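PDB 5ZNT: chitin deacetylase 1 from Bombyx mori, which hydrolyses the N-acetamido groups of N-acetyl-D-glucosamine residues in chitin, releasing acetate and leaving chitosan, with zinc as cofactor. Local coordinates for residues 102-107 / 367-372; 145-150 / 169-174. All blocks are in the same frame, centred on the assembly; numbering follows the deposited sequence.

Interaction 1 of 2, residues 102-107 / 367-372; sequences SITHND and YPWLND. With ZN (zinc ion), chain C.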
loop_
_atom_site.group_PDB
_atom_site.type_symbol
_atom_site.label_atom_id
_atom_site.label_comp_id
_atom_site.label_asym_id
_atom_site.label_seq_id
_atom_site.Cartn_x
_atom_site.Cartn_y
_atom_site.Cartn_z
ATOM N N SER A 102 9.714 -2.275 -5.722
ATOM C CA SER A 102 11.083 -2.484 -6.215
ATOM C C SER A 102 11.162 -3.226 -7.558
ATOM O O SER A 102 10.204 -3.869 -8.000
ATOM C CB SER A 102 11.970 -3.211 -5.192
ATOM O OG SER A 102 11.853 -4.608 -5.332
ATOM N N ILE A 103 12.318 -3.123 -8.211
ATOM C CA ILE A 103 12.573 -3.861 -9.451
ATOM C C ILE A 103 12.906 -5.318 -9.153
ATOM O O ILE A 103 12.296 -6.239 -9.709
ATOM C CB ILE A 103 13.713 -3.185 -10.236
ATOM C CG1 ILE A 103 13.231 -1.844 -10.807
ATOM C CG2 ILE A 103 14.255 -4.162 -11.338
ATOM C CD1 ILE A 103 14.336 -1.040 -11.537
ATOM N N THR A 104 13.867 -5.555 -8.265
ATOM C CA THR A 104 14.399 -6.903 -8.097
ATOM C C THR A 104 13.673 -7.736 -7.048
ATOM O O THR A 104 13.747 -8.969 -7.117
ATOM C CB THR A 104 15.887 -6.879 -7.701
ATOM O OG1 THR A 104 16.010 -6.430 -6.346
ATOM C CG2 THR A 104 16.704 -5.955 -8.619
ATOM N N HIS A 105 13.005 -7.117 -6.075
ATOM C CA HIS A 105 12.475 -7.851 -4.916
ATOM C C HIS A 105 13.555 -8.762 -4.312
ATOM O O HIS A 105 13.291 -9.901 -3.913
ATOM C CB HIS A 105 11.224 -8.657 -5.292
ATOM C CG HIS A 105 10.270 -8.862 -4.154
ATOM N ND1 HIS A 105 10.455 -9.830 -3.182
ATOM C CD2 HIS A 105 9.116 -8.227 -3.835
ATOM C CE1 HIS A 105 9.446 -9.790 -2.328
ATOM N NE2 HIS A 105 8.632 -8.811 -2.691
ATOM N N ASN A 106 14.786 -8.264 -4.309
ATOM C CA ASN A 106 15.955 -8.933 -3.735
ATOM C C ASN A 106 15.613 -9.597 -2.407
ATOM O O ASN A 106 15.173 -8.928 -1.471
ATOM C CB ASN A 106 17.059 -7.889 -3.537
ATOM C CG ASN A 106 18.422 -8.510 -3.205
ATOM O OD1 ASN A 106 18.497 -9.589 -2.637
ATOM N ND2 ASN A 106 19.493 -7.819 -3.573
ATOM N N ASP A 107 15.795 -10.920 -2.325
ATOM C CA ASP A 107 15.375 -11.646 -1.129
ATOM C C ASP A 107 16.437 -11.670 -0.044
ATOM O O ASP A 107 16.222 -12.305 0.993
ATOM C CB ASP A 107 14.943 -13.076 -1.472
ATOM C CG ASP A 107 16.075 -13.928 -2.035
ATOM O OD1 ASP A 107 17.210 -13.430 -2.226
ATOM O OD2 ASP A 107 15.804 -15.109 -2.320
ATOM N N TYR A 367 15.354 -6.249 -21.764
ATOM C CA TYR A 367 14.482 -6.423 -20.594
ATOM C C TYR A 367 14.799 -5.374 -19.517
ATOM O O TYR A 367 15.938 -5.324 -19.035
ATOM C CB TYR A 367 14.649 -7.820 -20.013
ATOM C CG TYR A 367 13.770 -8.056 -18.825
ATOM C CD1 TYR A 367 12.385 -7.978 -18.940
ATOM C CD2 TYR A 367 14.317 -8.369 -17.600
ATOM C CE1 TYR A 367 11.566 -8.196 -17.851
ATOM C CE2 TYR A 367 13.505 -8.610 -16.504
ATOM C CZ TYR A 367 12.147 -8.509 -16.638
ATOM O OH TYR A 367 11.362 -8.723 -15.536
ATOM N N PRO A 368 13.856 -4.514 -19.126
ATOM C CA PRO A 368 14.159 -3.491 -18.105
ATOM C C PRO A 368 14.667 -4.116 -16.815
ATOM O O PRO A 368 14.170 -5.158 -16.380
ATOM C CB PRO A 368 12.812 -2.791 -17.883
ATOM C CG PRO A 368 12.060 -3.029 -19.209
ATOM C CD PRO A 368 12.483 -4.411 -19.648
ATOM N N TRP A 369 15.669 -3.476 -16.213
ATOM C CA TRP A 369 16.178 -3.886 -14.907
ATOM C C TRP A 369 16.869 -2.690 -14.260
ATOM O O TRP A 369 16.752 -1.549 -14.728
ATOM C CB TRP A 369 17.107 -5.110 -15.037
ATOM C CG TRP A 369 17.217 -5.989 -13.752
ATOM C CD1 TRP A 369 18.298 -6.090 -12.900
ATOM C CD2 TRP A 369 16.209 -6.865 -13.220
ATOM N NE1 TRP A 369 18.017 -6.980 -11.874
ATOM C CE2 TRP A 369 16.755 -7.482 -12.056
ATOM C CE3 TRP A 369 14.903 -7.193 -13.613
ATOM C CZ2 TRP A 369 16.029 -8.380 -11.272
ATOM C CZ3 TRP A 369 14.178 -8.111 -12.842
ATOM C CH2 TRP A 369 14.752 -8.697 -11.680
ATOM N N LEU A 370 17.596 -2.951 -13.171
ATOM C CA LEU A 370 18.175 -1.886 -12.338
ATOM C C LEU A 370 18.962 -0.863 -13.151
ATOM O O LEU A 370 18.818 0.349 -12.949
ATOM C CB LEU A 370 19.113 -2.496 -11.290
ATOM C CG LEU A 370 18.530 -3.133 -10.034
ATOM C CD1 LEU A 370 19.683 -3.796 -9.256
ATOM C CD2 LEU A 370 17.845 -2.064 -9.201
ATOM N N ASN A 371 19.863 -1.322 -14.009
ATOM C CA ASN A 371 20.723 -0.383 -14.726
ATOM C C ASN A 371 20.101 0.127 -16.024
ATOM O O ASN A 371 20.697 0.975 -16.681
ATOM C CB ASN A 371 22.074 -1.018 -15.036
ATOM C CG ASN A 371 22.901 -1.269 -13.779
ATOM O OD1 ASN A 371 22.704 -0.611 -12.758
ATOM N ND2 ASN A 371 23.825 -2.214 -13.853
ATOM N N ASP A 372 18.931 -0.371 -16.414
ATOM C CA ASP A 372 18.273 0.062 -17.647
ATOM C C ASP A 372 16.766 -0.076 -17.465
ATOM O O ASP A 372 16.122 -0.962 -18.041
ATOM C CB ASP A 372 18.774 -0.754 -18.838
ATOM C CG ASP A 372 18.246 -0.249 -20.157
ATOM O OD1 ASP A 372 17.641 0.850 -20.192
ATOM O OD2 ASP A 372 18.394 -0.970 -21.152
HETATM ZN ZN ZN C . 6.774 -8.558 -1.757
HETATM O O HOH W 1 5.305 -8.210 -0.027
HETATM O O HOH W 2 7.669 -8.278 0.348
HETATM O O HOH W 3 6.529 -10.642 -1.288
#
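Ile103 meets the indole of Trp369 where the loop 102-107 packs on the segment 367-372. Methyl CG2 of Ile103 sits over one face of the indole in a CH-pi contact, 4.0 Å from the centroid of the six-membered ring and 19° off its normal. A beta-branched residue suits this place: CG2 covers the indole while the other branch, ending in CD1, reaches toward the backbone of Leu370. Thr104 completes the tight part. Its methyl lies anti to the carbonyl carbon, and there CG2 meets Leu370 CG at 3.6 Å and approaches the Trp369 ring obliquely, 3.7 Å from NE1. Threonine serves two environments at once, because its hydroxyl is turned to polar partners: OG1 accepts from Asn106 N in an ST turn and is hydrogen-bonded to Glu123 of helix 117-134. Packing is looser where Ile103 CD1 and Leu370 CD2 stand 4.3 Å apart. The carbonyl O of Ile103, buried by the contact near Trp369 CH2, has no polar partner in the model.

The tight group is itself partly exposed at Thr104, Trp369 and Leu370. Ile103 forms its buried flank, touching Ile130 of helix 117-134, whereas on the looser side Asn371, in the type I turn from Trp369 to Asp372, is exposed and directed away from the loop. Beyond the apolar patch, Ser102 OG accepts the backbone N-H of His105 at 2.9 Å, holding the loop curled. His105 NE2 binds the zinc ion at 2.1 Å, in a site completed by Asp46, His101 and three waters. The run from His101 to His105 is the His-Ser/Thr-x-x-His metal motif of carbohydrate esterase family 4, in the catalytic deacetylase domain of the protein, here packed against the C-terminal region of the chain.

Interaction 2 of 2, residues 145-150 / 169-174; sequences VRAPYL and DSTITA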
loop_
_atom_site.group_PDB
_atom_site.type_symbol
_atom_site.label_atom_id
_atom_site.label_comp_id
_atom_site.label_asym_id
_atom_site.label_seq_id
_atom_site.Cartn_x
_atom_site.Cartn_y
_atom_site.Cartn_z
ATOM N N VAL A 145 5.690 3.798 -1.807
ATOM C CA VAL A 145 6.758 2.810 -1.752
ATOM C C VAL A 145 6.441 1.822 -0.647
ATOM O O VAL A 145 6.044 2.227 0.455
ATOM C CB VAL A 145 8.126 3.473 -1.470
ATOM C CG1 VAL A 145 9.193 2.394 -1.198
ATOM C CG2 VAL A 145 8.560 4.346 -2.651
ATOM N N ARG A 146 6.671 0.532 -0.915
ATOM C CA ARG A 146 6.748 -0.479 0.135
ATOM C C ARG A 146 7.938 -1.376 -0.163
ATOM O O ARG A 146 8.033 -1.935 -1.263
ATOM C CB ARG A 146 5.469 -1.314 0.226
ATOM C CG ARG A 146 5.551 -2.464 1.251
ATOM C CD ARG A 146 4.157 -3.090 1.460
ATOM N NE ARG A 146 3.251 -2.238 2.241
ATOM C CZ ARG A 146 1.940 -2.440 2.368
ATOM N NH1 ARG A 146 1.353 -3.471 1.756
ATOM N NH2 ARG A 146 1.215 -1.613 3.121
ATOM N N ALA A 147 8.832 -1.528 0.817
ATOM C CA ALA A 147 10.053 -2.316 0.618
ATOM C C ALA A 147 9.768 -3.811 0.703
ATOM O O ALA A 147 8.946 -4.243 1.519
ATOM C CB ALA A 147 11.123 -1.944 1.653
ATOM N N PRO A 148 10.424 -4.613 -0.149
ATOM C CA PRO A 148 10.366 -6.068 -0.010
ATOM C C PRO A 148 10.697 -6.518 1.407
ATOM O O PRO A 148 11.561 -5.942 2.084
ATOM C CB PRO A 148 11.422 -6.558 -1.013
ATOM C CG PRO A 148 11.396 -5.505 -2.094
ATOM C CD PRO A 148 11.206 -4.193 -1.325
ATOM N N TYR A 149 9.970 -7.543 1.849
ATOM C CA TYR A 149 10.067 -8.154 3.179
ATOM C C TYR A 149 9.910 -7.122 4.307
ATOM O O TYR A 149 10.326 -7.374 5.446
ATOM C CB TYR A 149 11.376 -8.979 3.291
ATOM C CG TYR A 149 11.542 -9.845 2.050
ATOM C CD1 TYR A 149 10.855 -11.054 1.916
ATOM C CD2 TYR A 149 12.297 -9.400 0.965
ATOM C CE1 TYR A 149 10.966 -11.824 0.748
ATOM C CE2 TYR A 149 12.396 -10.155 -0.217
ATOM C CZ TYR A 149 11.728 -11.353 -0.307
ATOM O OH TYR A 149 11.834 -12.095 -1.458
ATOM N N LEU A 150 9.288 -5.972 3.999
ATOM C CA LEU A 150 9.089 -4.870 4.940
ATOM C C LEU A 150 10.402 -4.479 5.623
ATOM O O LEU A 150 10.442 -4.172 6.819
ATOM C CB LEU A 150 8.009 -5.215 5.976
ATOM C CG LEU A 150 6.636 -5.627 5.397
ATOM C CD1 LEU A 150 5.619 -5.876 6.514
ATOM C CD2 LEU A 150 6.103 -4.517 4.491
ATOM N N ASP A 169 5.718 6.359 2.252
ATOM C CA ASP A 169 6.174 5.006 2.473
ATOM C C ASP A 169 5.113 4.237 3.251
ATOM O O ASP A 169 4.379 4.809 4.065
ATOM C CB ASP A 169 7.485 5.012 3.252
ATOM C CG ASP A 169 7.900 3.638 3.669
ATOM O OD1 ASP A 169 8.280 2.850 2.781
ATOM O OD2 ASP A 169 7.822 3.317 4.869
ATOM N N SER A 170 5.019 2.933 2.982
ATOM C CA SER A 170 4.218 2.015 3.798
ATOM C C SER A 170 5.061 0.759 4.004
ATOM O O SER A 170 4.771 -0.326 3.492
ATOM C CB SER A 170 2.862 1.681 3.175
ATOM O OG SER A 170 2.062 0.948 4.118
ATOM N N THR A 171 6.135 0.924 4.759
ATOM C CA THR A 171 7.028 -0.167 5.133
ATOM C C THR A 171 7.177 -0.322 6.644
ATOM O O THR A 171 7.464 -1.422 7.119
ATOM C CB THR A 171 8.419 0.068 4.520
ATOM O OG1 THR A 171 8.287 0.348 3.120
ATOM C CG2 THR A 171 9.331 -1.124 4.739
ATOM N N ILE A 172 6.974 0.746 7.404
ATOM C CA ILE A 172 7.219 0.732 8.841
ATOM C C ILE A 172 6.035 0.094 9.548
ATOM O O ILE A 172 4.883 0.482 9.328
ATOM C CB ILE A 172 7.475 2.157 9.347
ATOM C CG1 ILE A 172 8.790 2.661 8.751
ATOM C CG2 ILE A 172 7.492 2.183 10.903
ATOM C CD1 ILE A 172 9.047 4.124 9.032
ATOM N N THR A 173 6.305 -0.911 10.374
ATOM C CA THR A 173 5.269 -1.586 11.143
ATOM C C THR A 173 5.160 -0.966 12.536
ATOM O O THR A 173 6.172 -0.616 13.148
ATOM C CB THR A 173 5.581 -3.081 11.249
ATOM O OG1 THR A 173 5.557 -3.672 9.927
ATOM C CG2 THR A 173 4.573 -3.743 12.099
ATOM N N ALA A 174 3.925 -0.805 13.026
ATOM C CA ALA A 174 3.725 -0.372 14.403
ATOM C C ALA A 174 3.233 -1.541 15.226
ATOM O O ALA A 174 2.286 -2.215 14.810
ATOM C CB ALA A 174 2.717 0.788 14.490
HETATM O O HOH W 4 8.737 -3.051 8.815
#
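The Arg-x-Pro-Tyr motif of carbohydrate esterase family 4 begins at Arg146, just after a short parallel bridge between Val145 and Asp169. The bridge is sealed by Ser170 N donating to Val145 O at 2.8 Å. Arg146 then grips Ser170 side-on with two nitrogens: NE gives a bond of 2.7 Å to the backbone O of Ser170, only 3° out of the guanidinium plane, and NH2 reaches Ser170 OG at 2.9 Å. The bend at chi3 (-73°) turns NE toward that carbonyl. Ser170 OG also bonds Met211 O, so a small hydroxyl residue can serve both neighbours.

Thr171 relays a second connection. Its OG1 accepts the N-H of Ala147 at 3.0 Å and donates to Asp169 OD1, while the small methyl CB of Ala147 lets Thr171 CG2 come to 3.7 Å. Asp169 OD2 takes the N-H of Thr171 from above the carboxylate plane, in an Asx turn. Farther along, a water donates to Leu150 O and Thr171 O.

With NH1 in a salt bridge with Asp45 and hydrogen-bonded to Thr43 OG1, and Tyr268 in cation-pi contact, the buried guanidinium is bound through all three nitrogens. Its rotation is thus fixed, and because Arg146 O accepts from His101 ND1, the same residue probably helps orient a zinc ligand.

Overall arrangement
Interaction 2 is nested in sequence within the long loop closed by interaction 1, and their centres lie 18 Å apart, yet they touch around His105, next to the zinc site. Interaction 1 supplies a first-shell ligand, His105; interaction 2 holds no metal ligand and contributes from the second shell, the side chain of Arg146 lying about 7 Å from the metal. Tyr149 OH is 3.2 Å from His105 ND1, a probable hydrogen bond, and Pro148 CG packs 3.4 Å from Ser102 OG. The 145-150 loop thus reaches the ND1 of two zinc-binding histidines, His105 through Tyr149 OH and His101 through Arg146 O, while the segment 367-372 stays remote from the metal.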